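Local structure of endoglucanase (Uncultured bacterium, 3X17) at residues 172-177 and 185-190. The protein hydrolyses internal beta-1,4-glucosidic bonds of cellulose, as a family 9 endoglucanase with an N-terminal Ig-like domain and a catalytic (alpha/alpha)6 barrel. Numbering follows the deposited sequence.
Sequences GGWHDA and TTTAVT. With ZN (zinc ion), chain C.
Trp174 and Asp176, in the irregular loop 172-177, come up against Thr186, Thr187 and Thr190 on one side of the helical turns 185-190, with the CA atoms of Trp174 and Thr187 7.6 Å apart, wide enough for two waters to sit between the backbones. The helix belongs to the (alpha/alpha)6 barrel of the family 9 catalytic domain; the loop lies alongside it and carries the start of the family's WHDAGD signature, so Asp176 probably belongs to the active site, as in relatives. The direct polar link is a short hydrogen bond, Thr186 OG1 to Asp176 OD1 at 2.6 Å, received on the syn side of the carboxylate and 20° out of its plane. Asp176 holds CG anti to its own N (chi1 -172°), which swings the carboxylate across to the helix; OD2 is taken by Tyr331 OH. Asp176 OD1 also accepts from a water at 2.9 Å that donates to Thr187 OG1 as well, so this oxygen is gripped from two directions. With an alanine here, the hydroxyls of Thr186 and Tyr331 would probably lose their acceptor and this water would be less firmly placed. The second water accepts from Trp174 N and donates to Thr187 OG1 at 2.8 Å; Thr187 OG1 is itself bonded to Tyr183 O. Beside the waters the contact turns apolar: the six-membered part of the Trp174 indole leads with CZ3, which lies 3.8 Å from Thr187 CG2 and about as far from Thr190 CG2, both methyls approaching obliquely, while NE1 is tied to Glu225. Next in the loop, His175 NE2 binds the zinc ion along with Cys132, Asp148 and His149. Within the helix, Thr190 N and Thr190 OG1 reach Thr186 O from opposite faces of its carbonyl plane, the hydroxyl at 2.7 Å.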
loop_
_atom_site.group_PDB
_atom_site.type_symbol
_atom_site.label_atom_id
_atom_site.label_comp_id
_atom_site.label_asym_id
_atom_site.label_seq_id
_atom_site.Cartn_x
_atom_site.Cartn_y
_atom_site.Cartn_z
ATOM N N GLY A 172 -11.638 6.228 17.363
ATOM C CA GLY A 172 -10.657 6.824 16.427
ATOM C C GLY A 172 -10.038 5.783 15.494
ATOM O O GLY A 172 -10.608 4.713 15.303
ATOM N N GLY A 173 -8.833 6.051 14.985
ATOM C CA GLY A 173 -8.200 5.150 14.012
ATOM C C GLY A 173 -8.850 5.167 12.634
ATOM O O GLY A 173 -9.631 6.083 12.310
ATOM N N TRP A 174 -8.474 4.197 11.795
ATOM C CA TRP A 174 -8.979 4.115 10.415
ATOM C C TRP A 174 -9.883 2.910 10.218
ATOM O O TRP A 174 -9.487 1.791 10.568
ATOM C CB TRP A 174 -7.818 3.962 9.420
ATOM C CG TRP A 174 -6.805 5.097 9.420
ATOM C CD1 TRP A 174 -7.061 6.427 9.257
ATOM C CD2 TRP A 174 -5.381 4.981 9.620
ATOM N NE1 TRP A 174 -5.886 7.148 9.343
ATOM C CE2 TRP A 174 -4.839 6.283 9.538
ATOM C CE3 TRP A 174 -4.510 3.900 9.808
ATOM C CZ2 TRP A 174 -3.461 6.536 9.643
ATOM C CZ3 TRP A 174 -3.126 4.152 9.898
ATOM C CH2 TRP A 174 -2.627 5.467 9.825
ATOM N N HIS A 175 -11.024 3.099 9.547
ATOM C CA HIS A 175 -11.708 1.958 8.927
ATOM C C HIS A 175 -10.713 1.229 8.033
ATOM O O HIS A 175 -9.976 1.872 7.274
ATOM C CB HIS A 175 -12.917 2.401 8.104
ATOM C CG HIS A 175 -13.990 3.050 8.912
ATOM N ND1 HIS A 175 -14.767 4.076 8.422
ATOM C CD2 HIS A 175 -14.369 2.873 10.205
ATOM C CE1 HIS A 175 -15.626 4.459 9.355
ATOM N NE2 HIS A 175 -15.405 3.742 10.443
ATOM N N ASP A 176 -10.655 -0.094 8.171
ATOM C CA ASP A 176 -9.539 -0.884 7.637
ATOM C C ASP A 176 -9.581 -0.905 6.121
ATOM O O ASP A 176 -8.542 -0.984 5.459
ATOM C CB ASP A 176 -9.584 -2.328 8.155
ATOM C CG ASP A 176 -8.323 -3.136 7.778
ATOM O OD1 ASP A 176 -7.244 -2.747 8.251
ATOM O OD2 ASP A 176 -8.411 -4.153 7.025
ATOM N N ALA A 177 -10.784 -0.933 5.563
ATOM C CA ALA A 177 -10.951 -1.352 4.180
ATOM C C ALA A 177 -12.308 -0.926 3.674
ATOM O O ALA A 177 -12.671 0.234 3.793
ATOM C CB ALA A 177 -10.776 -2.871 4.074
ATOM N N THR A 185 -2.971 -4.886 13.168
ATOM C CA THR A 185 -1.937 -5.594 12.432
ATOM C C THR A 185 -1.652 -4.845 11.125
ATOM O O THR A 185 -0.501 -4.660 10.743
ATOM C CB THR A 185 -2.362 -7.079 12.171
ATOM O OG1 THR A 185 -2.707 -7.705 13.427
ATOM C CG2 THR A 185 -1.230 -7.871 11.507
ATOM N N THR A 186 -2.697 -4.280 10.528
ATOM C CA THR A 186 -2.552 -3.465 9.324
ATOM C C THR A 186 -2.282 -2.002 9.661
ATOM O O THR A 186 -1.558 -1.327 8.934
ATOM C CB THR A 186 -3.823 -3.539 8.433
ATOM O OG1 THR A 186 -4.978 -3.442 9.274
ATOM C CG2 THR A 186 -3.875 -4.859 7.629
ATOM N N THR A 187 -2.916 -1.496 10.718
ATOM C CA THR A 187 -2.747 -0.106 11.114
ATOM C C THR A 187 -1.295 0.197 11.426
ATOM O O THR A 187 -0.787 1.240 11.028
ATOM C CB THR A 187 -3.615 0.293 12.362
ATOM O OG1 THR A 187 -4.993 0.267 12.001
ATOM C CG2 THR A 187 -3.298 1.764 12.839
ATOM N N ALA A 188 -0.626 -0.719 12.122
ATOM C CA ALA A 188 0.754 -0.499 12.514
ATOM C C ALA A 188 1.711 -0.533 11.315
ATOM O O ALA A 188 2.506 0.399 11.131
ATOM C CB ALA A 188 1.172 -1.483 13.623
ATOM N N VAL A 189 1.536 -1.482 10.395
ATOM C CA VAL A 189 2.450 -1.530 9.233
ATOM C C VAL A 189 2.142 -0.400 8.264
ATOM O O VAL A 189 3.000 0.006 7.471
ATOM C CB VAL A 189 2.427 -2.893 8.476
ATOM C CG1 VAL A 189 2.743 -4.043 9.405
ATOM C CG2 VAL A 189 1.113 -3.119 7.700
ATOM N N THR A 190 0.874 0.002 8.222
ATOM C CA THR A 190 0.460 1.102 7.376
ATOM C C THR A 190 1.098 2.385 7.890
ATOM O O THR A 190 1.757 3.100 7.139
ATOM C CB THR A 190 -1.083 1.248 7.407
ATOM O OG1 THR A 190 -1.657 0.151 6.689
ATOM C CG2 THR A 190 -1.530 2.565 6.747
HETATM ZN ZN ZN C . -16.158 4.026 12.344
HETATM O O HOH W 1 -7.445 -0.961 10.489
HETATM O O HOH W 2 -7.274 1.752 12.800
#